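Putative peptidyl-arginine deiminase (Chlorobium tepidum, PDB 1XKN) is a probable agmatine or protein-arginine deiminase, a hydrolase that would remove ammonia from a guanidino group to leave a ureido product. Local coordinates at residues A[119-124]-A[178-183]; A[203-208]-A[219-224]; A[268-273]-A[284-289]; A[280-285]-A[329-334]. One frame throughout, in Å; residues are numbered along the deposited sequence.

Interaction 1 of 4, residues A[119-124]-A[178-183]; sequences EYNAWG and PNRNPS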
loop_
_atom_site.group_PDB
_atom_site.type_symbol
_atom_site.label_atom_id
_atom_site.label_comp_id
_atom_site.label_asym_id
_atom_site.label_seq_id
_atom_site.Cartn_x
_atom_site.Cartn_y
_atom_site.Cartn_z
ATOM N N GLU A 119 -7.542 -4.950 12.464
ATOM C CA GLU A 119 -8.618 -3.993 12.662
ATOM C C GLU A 119 -8.284 -2.687 11.961
ATOM O O GLU A 119 -7.117 -2.359 11.754
ATOM C CB GLU A 119 -8.844 -3.740 14.153
ATOM C CG GLU A 119 -9.450 -4.921 14.875
ATOM C CD GLU A 119 -10.796 -5.308 14.301
ATOM O OE1 GLU A 119 -11.751 -4.513 14.432
ATOM O OE2 GLU A 119 -10.901 -6.407 13.714
ATOM N N TYR A 120 -9.323 -1.949 11.590
ATOM C CA TYR A 120 -9.168 -0.668 10.922
ATOM C C TYR A 120 -9.999 0.347 11.692
ATOM O O TYR A 120 -11.125 0.045 12.103
ATOM C CB TYR A 120 -9.680 -0.754 9.479
ATOM C CG TYR A 120 -9.559 0.529 8.682
ATOM C CD1 TYR A 120 -8.311 1.024 8.307
ATOM C CD2 TYR A 120 -10.694 1.238 8.281
ATOM C CE1 TYR A 120 -8.192 2.190 7.551
ATOM C CE2 TYR A 120 -10.585 2.409 7.522
ATOM C CZ TYR A 120 -9.328 2.876 7.160
ATOM O OH TYR A 120 -9.207 4.023 6.405
ATOM N N ASN A 121 -9.453 1.542 11.908
ATOM C CA ASN A 121 -10.205 2.578 12.611
ATOM C C ASN A 121 -10.051 3.971 12.000
ATOM O O ASN A 121 -10.031 4.971 12.713
ATOM C CB ASN A 121 -9.853 2.601 14.112
ATOM C CG ASN A 121 -8.446 3.118 14.409
ATOM O OD1 ASN A 121 -8.070 3.257 15.578
ATOM N ND2 ASN A 121 -7.676 3.408 13.376
ATOM N N ALA A 122 -9.962 4.023 10.673
ATOM C CA ALA A 122 -9.833 5.283 9.936
ATOM C C ALA A 122 -8.681 6.154 10.426
ATOM O O ALA A 122 -8.877 7.307 10.814
ATOM C CB ALA A 122 -11.149 6.061 10.010
ATOM N N TRP A 123 -7.480 5.587 10.392
ATOM C CA TRP A 123 -6.264 6.274 10.811
ATOM C C TRP A 123 -6.373 6.943 12.184
ATOM O O TRP A 123 -6.043 8.120 12.335
ATOM C CB TRP A 123 -5.852 7.324 9.762
ATOM C CG TRP A 123 -5.744 6.802 8.343
ATOM C CD1 TRP A 123 -5.444 5.526 7.954
ATOM C CD2 TRP A 123 -5.894 7.563 7.133
ATOM N NE1 TRP A 123 -5.399 5.447 6.578
ATOM C CE2 TRP A 123 -5.671 6.681 6.051
ATOM C CE3 TRP A 123 -6.193 8.906 6.860
ATOM C CZ2 TRP A 123 -5.739 7.099 4.715
ATOM C CZ3 TRP A 123 -6.260 9.322 5.529
ATOM C CH2 TRP A 123 -6.033 8.419 4.476
ATOM N N GLY A 124 -6.832 6.195 13.182
ATOM C CA GLY A 124 -6.948 6.748 14.521
ATOM C C GLY A 124 -8.255 7.464 14.798
ATOM O O GLY A 124 -8.305 8.375 15.625
ATOM N N PRO A 178 -0.791 6.387 20.246
ATOM C CA PRO A 178 -1.858 5.899 21.126
ATOM C C PRO A 178 -3.237 5.787 20.474
ATOM O O PRO A 178 -4.105 5.076 20.987
ATOM C CB PRO A 178 -1.843 6.906 22.273
ATOM C CG PRO A 178 -0.401 7.278 22.357
ATOM C CD PRO A 178 -0.026 7.464 20.902
ATOM N N ASN A 179 -3.446 6.478 19.356
ATOM C CA ASN A 179 -4.748 6.428 18.698
ATOM C C ASN A 179 -5.005 5.148 17.911
ATOM O O ASN A 179 -6.102 4.951 17.385
ATOM C CB ASN A 179 -4.974 7.651 17.787
ATOM C CG ASN A 179 -4.058 7.681 16.571
ATOM O OD1 ASN A 179 -3.527 6.659 16.145
ATOM N ND2 ASN A 179 -3.895 8.866 15.989
ATOM N N ARG A 180 -4.015 4.264 17.836
ATOM C CA ARG A 180 -4.215 3.019 17.103
ATOM C C ARG A 180 -4.585 1.874 18.042
ATOM O O ARG A 180 -5.696 1.342 17.975
ATOM C CB ARG A 180 -2.965 2.666 16.290
ATOM C CG ARG A 180 -2.666 3.634 15.135
ATOM C CD ARG A 180 -3.896 3.875 14.259
ATOM N NE ARG A 180 -3.552 4.255 12.889
ATOM C CZ ARG A 180 -3.070 5.438 12.520
ATOM N NH1 ARG A 180 -2.788 5.669 11.243
ATOM N NH2 ARG A 180 -2.879 6.395 13.416
ATOM N N ASN A 181 -3.654 1.500 18.914
ATOM C CA ASN A 181 -3.887 0.424 19.877
ATOM C C ASN A 181 -3.539 0.934 21.273
ATOM O O ASN A 181 -2.480 0.625 21.820
ATOM C CB ASN A 181 -3.028 -0.793 19.525
ATOM C CG ASN A 181 -3.346 -1.348 18.152
ATOM O OD1 ASN A 181 -2.594 -1.153 17.192
ATOM N ND2 ASN A 181 -4.476 -2.033 18.047
ATOM N N PRO A 182 -4.441 1.728 21.869
ATOM C CA PRO A 182 -4.257 2.306 23.203
ATOM C C PRO A 182 -3.726 1.359 24.275
ATOM O O PRO A 182 -2.847 1.724 25.055
ATOM C CB PRO A 182 -5.653 2.817 23.553
ATOM C CG PRO A 182 -6.214 3.193 22.236
ATOM C CD PRO A 182 -5.772 2.060 21.334
ATOM N N SER A 183 -4.252 0.141 24.316
ATOM C CA SER A 183 -3.841 -0.810 25.341
ATOM C C SER A 183 -2.531 -1.546 25.094
ATOM O O SER A 183 -1.999 -2.179 26.005
ATOM C CB SER A 183 -4.949 -1.841 25.569
ATOM O OG SER A 183 -5.061 -2.718 24.462
HETATM O O HOH W 1 -6.150 10.814 15.453
#
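Arg180 bends at chi2 (-50°), which sets its CD beside Gly124 N; beyond it the guanidinium lies flat over the Trp123-Gly124 peptide, while Asn179 has CG between its own backbone N and carbonyl carbon (chi1 68°), against Gly124. One face of the guanidinium receives the backbone: Trp123 C sits above its centre, 3.6 Å from Arg180 CZ, and Gly124 N lies nearer the rim, 3.8 Å from Arg180 NE. Beside it, Arg180 NH1 reaches Trp123 CB at 3.8 Å. The Asn179 amide meets a residue without a side chain, its CG 3.7 Å from Gly124 CA. The same CA makes a CH...O contact with Asn179 O at 3.5 Å. Residues 122-124 all have left-handed backbone angles, and this short turn follows strand 110-119 to meet the loop between helices 172-175 and 186-197.

Within the loop, Arg180 NH2 donates to Asn179 OD1 at 2.8 Å in a fairly straight bond (157°), the acceptor lying in the guanidinium plane. A water that donates to Gly124 O and weakly accepts from Asn179 ND2 adds a bridge across the contact. The Trp123 indole N-H is spent on Asp97, and Asn179 ND2 also bonds Asp215. Salt bridges to Glu156 and Asp215 and a bond to Thr214 O fix the guanidinium's rotation. Arg180 thus presents to the turn a flat surface held by several bonds, its N-H groups engaged with partners other than the peptide, which packs against its face.

Interaction 2 of 4, residues A[203-208]-A[219-224]; sequences LWLGDG and DDMARF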
loop_
_atom_site.group_PDB
_atom_site.type_symbol
_atom_site.label_atom_id
_atom_site.label_comp_id
_atom_site.label_asym_id
_atom_site.label_seq_id
_atom_site.Cartn_x
_atom_site.Cartn_y
_atom_site.Cartn_z
ATOM N N LEU A 203 12.067 -3.141 11.926
ATOM C CA LEU A 203 12.920 -1.966 11.796
ATOM C C LEU A 203 12.059 -0.727 11.994
ATOM O O LEU A 203 11.226 -0.395 11.146
ATOM C CB LEU A 203 13.559 -1.943 10.405
ATOM C CG LEU A 203 14.400 -3.157 10.002
ATOM C CD1 LEU A 203 14.758 -3.057 8.531
ATOM C CD2 LEU A 203 15.657 -3.227 10.859
ATOM N N TRP A 204 12.266 -0.039 13.110
ATOM C CA TRP A 204 11.479 1.147 13.423
ATOM C C TRP A 204 12.063 2.480 12.984
ATOM O O TRP A 204 13.051 2.948 13.552
ATOM C CB TRP A 204 11.211 1.225 14.929
ATOM C CG TRP A 204 10.402 0.104 15.480
ATOM C CD1 TRP A 204 10.852 -1.122 15.874
ATOM C CD2 TRP A 204 8.993 0.119 15.734
ATOM N NE1 TRP A 204 9.806 -1.874 16.365
ATOM C CE2 TRP A 204 8.654 -1.136 16.285
ATOM C CE3 TRP A 204 7.982 1.071 15.544
ATOM C CZ2 TRP A 204 7.348 -1.463 16.655
ATOM C CZ3 TRP A 204 6.679 0.746 15.912
ATOM C CH2 TRP A 204 6.375 -0.514 16.460
ATOM N N LEU A 205 11.444 3.095 11.980
ATOM C CA LEU A 205 11.879 4.409 11.518
ATOM C C LEU A 205 11.171 5.426 12.409
ATOM O O LEU A 205 10.385 5.046 13.279
ATOM C CB LEU A 205 11.497 4.630 10.053
ATOM C CG LEU A 205 12.198 3.702 9.054
ATOM C CD1 LEU A 205 11.708 4.012 7.643
ATOM C CD2 LEU A 205 13.706 3.898 9.148
ATOM N N GLY A 206 11.428 6.710 12.184
ATOM C CA GLY A 206 10.827 7.730 13.027
ATOM C C GLY A 206 9.544 8.400 12.581
ATOM O O GLY A 206 8.478 7.782 12.542
ATOM N N ASP A 207 9.649 9.688 12.267
ATOM C CA ASP A 207 8.503 10.480 11.836
ATOM C C ASP A 207 8.268 10.363 10.336
ATOM O O ASP A 207 9.146 9.928 9.591
ATOM C CB ASP A 207 8.723 11.952 12.196
ATOM C CG ASP A 207 8.677 12.203 13.693
ATOM O OD1 ASP A 207 9.165 13.264 14.128
ATOM O OD2 ASP A 207 8.141 11.349 14.428
ATOM N N GLY A 208 7.074 10.758 9.909
ATOM C CA GLY A 208 6.723 10.711 8.500
ATOM C C GLY A 208 6.827 12.079 7.851
ATOM O O GLY A 208 7.541 12.951 8.354
ATOM N N ASP A 219 4.752 3.946 4.035
ATOM C CA ASP A 219 4.618 3.912 2.580
ATOM C C ASP A 219 4.574 5.280 1.891
ATOM O O ASP A 219 4.292 5.374 0.698
ATOM C CB ASP A 219 3.433 3.022 2.152
ATOM C CG ASP A 219 2.079 3.703 2.263
ATOM O OD1 ASP A 219 1.973 4.762 2.907
ATOM O OD2 ASP A 219 1.102 3.155 1.690
ATOM N N ASP A 220 4.856 6.344 2.638
ATOM C CA ASP A 220 4.920 7.677 2.043
ATOM C C ASP A 220 6.375 8.116 2.169
ATOM O O ASP A 220 6.719 9.256 1.855
ATOM C CB ASP A 220 4.028 8.685 2.785
ATOM C CG ASP A 220 2.583 8.651 2.319
ATOM O OD1 ASP A 220 2.338 8.303 1.148
ATOM O OD2 ASP A 220 1.693 8.997 3.125
HETATM N N MSE A 221 7.238 7.194 2.592
HETATM C CA MSE A 221 8.637 7.534 2.825
HETATM C C MSE A 221 9.714 6.507 2.448
HETATM O O MSE A 221 10.665 6.832 1.740
HETATM C CB MSE A 221 8.772 7.901 4.307
HETATM C CG MSE A 221 10.150 8.290 4.779
HETATM SE SE MSE A 221 10.021 8.954 6.590
HETATM C CE MSE A 221 9.384 7.345 7.442
ATOM N N ALA A 222 9.569 5.278 2.937
ATOM C CA ALA A 222 10.553 4.233 2.683
ATOM C C ALA A 222 9.895 2.925 2.265
ATOM O O ALA A 222 8.840 2.553 2.790
ATOM C CB ALA A 222 11.403 4.023 3.925
ATOM N N ARG A 223 10.531 2.222 1.330
ATOM C CA ARG A 223 9.992 0.966 0.805
ATOM C C ARG A 223 11.078 -0.040 0.420
ATOM O O ARG A 223 12.119 0.332 -0.112
ATOM C CB ARG A 223 9.166 1.252 -0.457
ATOM C CG ARG A 223 8.024 2.247 -0.304
ATOM C CD ARG A 223 6.818 1.598 0.355
ATOM N NE ARG A 223 6.416 0.386 -0.352
ATOM C CZ ARG A 223 5.793 0.371 -1.526
ATOM N NH1 ARG A 223 5.481 -0.783 -2.095
ATOM N NH2 ARG A 223 5.464 1.509 -2.117
ATOM N N PHE A 224 10.834 -1.319 0.686
ATOM C CA PHE A 224 11.786 -2.343 0.272
ATOM C C PHE A 224 11.578 -2.499 -1.236
ATOM O O PHE A 224 10.441 -2.457 -1.703
ATOM C CB PHE A 224 11.491 -3.684 0.955
ATOM C CG PHE A 224 12.185 -3.865 2.271
ATOM C CD1 PHE A 224 13.571 -4.010 2.323
ATOM C CD2 PHE A 224 11.460 -3.872 3.457
ATOM C CE1 PHE A 224 14.226 -4.153 3.542
ATOM C CE2 PHE A 224 12.104 -4.015 4.676
ATOM C CZ PHE A 224 13.491 -4.156 4.722
#
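Leu205 and Ala222 form the tight part of this contact: CD1 of the leucine reaches CB of the alanine at 3.7 Å. Met221, modelled as selenomethionine, slides past Leu205 in the opposite direction. Its chain runs straight out to SE and turns only at chi3 (63°), which places CE 3.4 Å from Asp207 O and 4.1 Å from Leu205 CD1. The selenium itself is 3.3 Å from Asp207 O, so a backbone carbonyl rests against the polarisable end of the side chain. Leu246 and Asn249 of helix 243-253 also touch Met221, and Leu169 of strand 167-171 touches both Leu205 and Ala222.

The other parts are looser. Leu203 and Phe224 cross at about a right angle and meet only at their ends, CD1 to CZ at 4.2 Å. At the loop end, Asp207 is exposed to solvent and its side chain starts away from residues 219-224.

Strands 201-205 and 222-226 belong to different three-stranded sheets, and their segments run roughly antiparallel (152°). CA of Leu205 and CA of Ala222 are 8.9 Å apart, a separation filled by side chains. Cohesion here is therefore apolar, with the Asp207 carbonyl, against the selenium and its methyl, as the polar touch.

Interaction 3 of 4, residues A[268-273]-A[284-289]; sequences KLPMPE and ASYANF
The Tyr286 ring receives Pro272 on one face and the carbonyl of Pro270 at its edge. Pro272 CG stands over the ring centre, 3.5 Å from the centroid and 14° off the normal, a CH-pi contact in which the pyrrolidine slides past the tyrosine in the opposite direction. Near the ring plane, Pro270 O approaches Tyr286 CD2 at 3.3 Å, where the partly positive C-H rim suits a carbonyl oxygen. Pro270 CG adds a looser touch to the same CD2, at 4.1 Å, the two side chains crossing at about a right angle.

A water joins the two backbones beside this contact: it donates to Pro270 O at 2.7 Å and accepts from Tyr286 N at 2.8 Å. Pro272 CD also packs on Ala284 O, at 3.5 Å. Met271, modelled as selenomethionine, starts away from residues 284-289, but bends at chi2 and chi3 (-67° and -73°) bring CE back to 3.6 Å from Ala284 O.

Tyr286 is presented by a type I beta turn from Ser285 to Asn288. Ser285 OG accepts from Ala287 N within it, an ST turn, and is also bonded to Asp220 O. The tyrosine hydroxyl bonds Asp306, at the start of helix 305-316.

The proline-rich run leaves strand 265-269, an outer strand of its three-stranded sheet, and is wedged with the turn against helix 305-316: Arg305 and Ala309 touch Tyr286, Ile312 touches Pro270, and Met271 leans on Ala233 of the neighbouring strand 229-233.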
loop_
_atom_site.group_PDB
_atom_site.type_symbol
_atom_site.label_atom_id
_atom_site.label_comp_id
_atom_site.label_asym_id
_atom_site.label_seq_id
_atom_site.Cartn_x
_atom_site.Cartn_y
_atom_site.Cartn_z
ATOM N N LYS A 268 18.385 6.519 -2.644
ATOM C CA LYS A 268 17.669 7.768 -2.424
ATOM C C LYS A 268 16.657 8.053 -3.526
ATOM O O LYS A 268 16.914 7.812 -4.708
ATOM C CB LYS A 268 18.641 8.950 -2.345
ATOM C CG LYS A 268 19.592 8.926 -1.164
ATOM C CD LYS A 268 20.362 10.238 -1.078
ATOM C CE LYS A 268 21.351 10.233 0.073
ATOM N NZ LYS A 268 22.450 9.252 -0.155
ATOM N N LEU A 269 15.498 8.559 -3.121
ATOM C CA LEU A 269 14.444 8.936 -4.051
ATOM C C LEU A 269 14.151 10.402 -3.788
ATOM O O LEU A 269 14.261 10.870 -2.657
ATOM C CB LEU A 269 13.172 8.114 -3.807
ATOM C CG LEU A 269 12.985 6.853 -4.659
ATOM C CD1 LEU A 269 11.754 6.093 -4.196
ATOM C CD2 LEU A 269 12.851 7.243 -6.124
ATOM N N PRO A 270 13.804 11.160 -4.834
ATOM C CA PRO A 270 13.507 12.569 -4.588
ATOM C C PRO A 270 12.120 12.686 -3.972
ATOM O O PRO A 270 11.382 11.701 -3.900
ATOM C CB PRO A 270 13.573 13.182 -5.988
ATOM C CG PRO A 270 13.100 12.058 -6.860
ATOM C CD PRO A 270 13.792 10.852 -6.273
HETATM N N MSE A 271 11.789 13.879 -3.492
HETATM C CA MSE A 271 10.466 14.146 -2.946
HETATM C C MSE A 271 9.842 15.038 -4.004
HETATM O O MSE A 271 10.544 15.777 -4.687
HETATM C CB MSE A 271 10.543 14.927 -1.633
HETATM C CG MSE A 271 10.698 14.078 -0.382
HETATM SE SE MSE A 271 9.157 12.980 0.009
HETATM C CE MSE A 271 7.982 14.413 0.605
ATOM N N PRO A 272 8.520 14.961 -4.180
ATOM C CA PRO A 272 7.881 15.814 -5.186
ATOM C C PRO A 272 8.021 17.267 -4.750
ATOM O O PRO A 272 8.208 17.539 -3.563
ATOM C CB PRO A 272 6.424 15.364 -5.141
ATOM C CG PRO A 272 6.518 13.932 -4.725
ATOM C CD PRO A 272 7.577 13.964 -3.650
ATOM N N GLU A 273 7.951 18.202 -5.692
ATOM C CA GLU A 273 8.011 19.605 -5.306
ATOM C C GLU A 273 6.734 19.791 -4.501
ATOM O O GLU A 273 5.741 19.118 -4.756
ATOM C CB GLU A 273 8.007 20.514 -6.534
ATOM C CG GLU A 273 9.369 20.638 -7.185
ATOM C CD GLU A 273 9.332 21.426 -8.481
ATOM O OE1 GLU A 273 8.295 22.057 -8.778
ATOM O OE2 GLU A 273 10.356 21.422 -9.191
ATOM N N ALA A 284 2.237 14.478 -0.800
ATOM C CA ALA A 284 2.696 13.941 -2.076
ATOM C C ALA A 284 4.049 13.253 -1.907
ATOM O O ALA A 284 4.981 13.832 -1.348
ATOM C CB ALA A 284 2.810 15.065 -3.099
ATOM N N SER A 285 4.159 12.023 -2.397
ATOM C CA SER A 285 5.409 11.285 -2.289
ATOM C C SER A 285 5.545 10.178 -3.324
ATOM O O SER A 285 4.616 9.402 -3.546
ATOM C CB SER A 285 5.546 10.675 -0.896
ATOM O OG SER A 285 6.720 9.884 -0.822
ATOM N N TYR A 286 6.711 10.110 -3.955
ATOM C CA TYR A 286 6.965 9.083 -4.954
ATOM C C TYR A 286 7.118 7.709 -4.318
ATOM O O TYR A 286 7.071 6.699 -5.012
ATOM C CB TYR A 286 8.226 9.412 -5.756
ATOM C CG TYR A 286 8.157 10.730 -6.490
ATOM C CD1 TYR A 286 7.158 10.975 -7.432
ATOM C CD2 TYR A 286 9.088 11.733 -6.241
ATOM C CE1 TYR A 286 7.086 12.194 -8.109
ATOM C CE2 TYR A 286 9.031 12.952 -6.909
ATOM C CZ TYR A 286 8.030 13.177 -7.839
ATOM O OH TYR A 286 7.975 14.384 -8.491
ATOM N N ALA A 287 7.309 7.664 -3.003
ATOM C CA ALA A 287 7.455 6.383 -2.323
ATOM C C ALA A 287 6.123 5.641 -2.299
ATOM O O ALA A 287 6.080 4.440 -2.028
ATOM C CB ALA A 287 7.958 6.587 -0.898
ATOM N N ASN A 288 5.036 6.355 -2.574
ATOM C CA ASN A 288 3.717 5.740 -2.564
ATOM C C ASN A 288 3.404 5.102 -3.919
ATOM O O ASN A 288 2.321 5.284 -4.475
ATOM C CB ASN A 288 2.653 6.785 -2.195
ATOM C CG ASN A 288 1.457 6.172 -1.479
ATOM O OD1 ASN A 288 1.576 5.664 -0.358
ATOM N ND2 ASN A 288 0.303 6.208 -2.125
ATOM N N PHE A 289 4.370 4.345 -4.432
ATOM C CA PHE A 289 4.235 3.647 -5.707
ATOM C C PHE A 289 3.722 2.234 -5.444
ATOM O O PHE A 289 3.724 1.765 -4.306
ATOM C CB PHE A 289 5.594 3.578 -6.426
ATOM C CG PHE A 289 6.663 2.823 -5.664
ATOM C CD1 PHE A 289 6.713 1.431 -5.691
ATOM C CD2 PHE A 289 7.614 3.510 -4.915
ATOM C CE1 PHE A 289 7.696 0.735 -4.984
ATOM C CE2 PHE A 289 8.602 2.827 -4.204
ATOM C CZ PHE A 289 8.643 1.435 -4.235
HETATM O O HOH W 2 9.099 10.756 -2.700
#

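Interaction 4 of 4, residues A[280-285]-A[329-334]; sequences ERLPAS and DLIWGL
Leu282 makes the central apolar contacts with Ile331 and Trp332, one methyl for each. CD1 lies 3.7 Å from Ile331 CG2. CD2 comes up to the rim of the Trp332 indole, in its plane, 3.5 Å from CE3. With CG1 anti to its backbone N (chi1 -162°), Ile331 faces the loop: that atom lies 3.9 Å from Ala284 N, and CD1 ends 3.6 Å from Pro283 O. Pro283 and Leu334 cross obliquely, proline CD 3.9 Å from leucine CD2, while Pro283 CG rests 3.7 Å from Leu334 O.

Both backbones are tightly turned here. Residues 330-333 form a 3-10 segment; Pro283 is the centre of an inverse gamma turn, closed by a weak bond from Ala284 N to Leu282 O. The family belongs to the guanidino-group-modifying enzymes, whose pentein fold rings a centre with alpha/beta units, and this contact joins the loop after the short strand 280-281 to the loop between strands 321-326 and 342-345.

The polar approaches involve Trp332 and Glu280. Glu280 OE1 meets the same indole at its edge, 3.6 Å from Trp332 CH2, with carboxylate and ring planes 54° apart; the negative oxygen would suit the partly positive ring hydrogens. The indole N-H bonds Pro30 O, Lys32 makes a cation-pi contact with the ring, and Tyr277 meets it edge-to-face.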
loop_
_atom_site.group_PDB
_atom_site.type_symbol
_atom_site.label_atom_id
_atom_site.label_comp_id
_atom_site.label_asym_id
_atom_site.label_seq_id
_atom_site.Cartn_x
_atom_site.Cartn_y
_atom_site.Cartn_z
ATOM N N GLU A 280 -3.405 24.114 2.021
ATOM C CA GLU A 280 -2.902 23.049 2.881
ATOM C C GLU A 280 -1.869 22.183 2.171
ATOM O O GLU A 280 -2.031 21.835 1.000
ATOM C CB GLU A 280 -4.052 22.157 3.357
ATOM C CG GLU A 280 -5.259 22.920 3.891
ATOM C CD GLU A 280 -6.342 22.007 4.441
ATOM O OE1 GLU A 280 -6.441 20.844 3.991
ATOM O OE2 GLU A 280 -7.112 22.458 5.315
ATOM N N ARG A 281 -0.806 21.839 2.890
ATOM C CA ARG A 281 0.252 20.992 2.349
ATOM C C ARG A 281 -0.305 19.572 2.224
ATOM O O ARG A 281 -0.922 19.057 3.159
ATOM C CB ARG A 281 1.463 21.012 3.294
ATOM C CG ARG A 281 2.685 20.227 2.813
ATOM C CD ARG A 281 3.279 20.849 1.559
ATOM N NE ARG A 281 4.524 20.211 1.127
ATOM C CZ ARG A 281 5.725 20.464 1.643
ATOM N NH1 ARG A 281 5.863 21.346 2.623
ATOM N NH2 ARG A 281 6.796 19.846 1.165
ATOM N N LEU A 282 -0.103 18.957 1.061
ATOM C CA LEU A 282 -0.575 17.601 0.806
ATOM C C LEU A 282 0.615 16.639 0.883
ATOM O O LEU A 282 1.734 16.997 0.527
ATOM C CB LEU A 282 -1.242 17.523 -0.569
ATOM C CG LEU A 282 -2.339 18.571 -0.811
ATOM C CD1 LEU A 282 -3.039 18.287 -2.141
ATOM C CD2 LEU A 282 -3.345 18.548 0.331
ATOM N N PRO A 283 0.381 15.401 1.347
ATOM C CA PRO A 283 1.427 14.379 1.487
ATOM C C PRO A 283 1.880 13.685 0.204
ATOM O O PRO A 283 1.918 12.457 0.129
ATOM C CB PRO A 283 0.812 13.407 2.487
ATOM C CG PRO A 283 -0.631 13.419 2.092
ATOM C CD PRO A 283 -0.918 14.891 1.826
ATOM N N ALA A 284 2.237 14.478 -0.800
ATOM C CA ALA A 284 2.696 13.941 -2.076
ATOM C C ALA A 284 4.049 13.253 -1.907
ATOM O O ALA A 284 4.981 13.832 -1.348
ATOM C CB ALA A 284 2.810 15.065 -3.099
ATOM N N SER A 285 4.159 12.023 -2.397
ATOM C CA SER A 285 5.409 11.285 -2.289
ATOM C C SER A 285 5.545 10.178 -3.324
ATOM O O SER A 285 4.616 9.402 -3.546
ATOM C CB SER A 285 5.546 10.675 -0.896
ATOM O OG SER A 285 6.720 9.884 -0.822
ATOM N N ASP A 329 -4.689 15.368 -8.353
ATOM C CA ASP A 329 -6.012 15.461 -7.756
ATOM C C ASP A 329 -6.256 14.345 -6.753
ATOM O O ASP A 329 -6.913 14.552 -5.733
ATOM C CB ASP A 329 -7.100 15.432 -8.828
ATOM C CG ASP A 329 -7.077 16.660 -9.714
ATOM O OD1 ASP A 329 -7.139 17.786 -9.174
ATOM O OD2 ASP A 329 -7.004 16.495 -10.947
ATOM N N LEU A 330 -5.736 13.157 -7.035
ATOM C CA LEU A 330 -5.932 12.042 -6.120
ATOM C C LEU A 330 -5.379 12.355 -4.734
ATOM O O LEU A 330 -6.016 12.055 -3.723
ATOM C CB LEU A 330 -5.264 10.777 -6.662
ATOM C CG LEU A 330 -5.415 9.528 -5.787
ATOM C CD1 LEU A 330 -6.889 9.169 -5.653
ATOM C CD2 LEU A 330 -4.636 8.368 -6.404
ATOM N N ILE A 331 -4.202 12.975 -4.695
ATOM C CA ILE A 331 -3.532 13.301 -3.437
ATOM C C ILE A 331 -4.322 14.197 -2.475
ATOM O O ILE A 331 -3.981 14.301 -1.296
ATOM C CB ILE A 331 -2.124 13.911 -3.712
ATOM C CG1 ILE A 331 -1.262 13.833 -2.450
ATOM C CG2 ILE A 331 -2.247 15.347 -4.178
ATOM C CD1 ILE A 331 -1.066 12.417 -1.926
ATOM N N TRP A 332 -5.375 14.839 -2.974
ATOM C CA TRP A 332 -6.215 15.686 -2.129
ATOM C C TRP A 332 -6.920 14.761 -1.134
ATOM O O TRP A 332 -7.415 15.202 -0.098
ATOM C CB TRP A 332 -7.235 16.445 -2.991
ATOM C CG TRP A 332 -8.219 17.316 -2.240
ATOM C CD1 TRP A 332 -9.558 17.429 -2.489
ATOM C CD2 TRP A 332 -7.940 18.209 -1.147
ATOM N NE1 TRP A 332 -10.132 18.331 -1.622
ATOM C CE2 TRP A 332 -9.164 18.825 -0.788
ATOM C CE3 TRP A 332 -6.781 18.548 -0.440
ATOM C CZ2 TRP A 332 -9.259 19.758 0.248
ATOM C CZ3 TRP A 332 -6.874 19.480 0.594
ATOM C CH2 TRP A 332 -8.108 20.074 0.927
ATOM N N GLY A 333 -6.948 13.469 -1.463
ATOM C CA GLY A 333 -7.558 12.478 -0.590
ATOM C C GLY A 333 -6.584 12.079 0.510
ATOM O O GLY A 333 -6.926 11.312 1.414
ATOM N N LEU A 334 -5.361 12.602 0.406
ATOM C CA LEU A 334 -4.282 12.377 1.365
ATOM C C LEU A 334 -3.595 11.015 1.246
ATOM O O LEU A 334 -2.964 10.531 2.189
ATOM C CB LEU A 334 -4.790 12.606 2.796
ATOM C CG LEU A 334 -5.579 13.909 2.988
ATOM C CD1 LEU A 334 -6.033 14.015 4.436
ATOM C CD2 LEU A 334 -4.720 15.115 2.613
#

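Interactions 3 and 4 share Ala284 and Ser285, so one continuous run, 280-289, packs on residues 329-334 through its first half and on 268-273 through its second; their centres are 12 Å apart. Interaction 2 joins this run directly: Asp220 O is 2.7 Å from Ser285 OG, and Arg223 NH2 is 2.8 Å from Phe289 O, both probable hydrogen bonds. Interaction 1 stands apart, its centre 18 Å from that of interaction 2 and 26 Å from that of interaction 3, although its nearest atoms come to about 4 Å from interaction 4 without touching it. The bound sodium ion, held at Asn117, Trp118 and Asn134, lies about 9 Å from the side chain of Asn121.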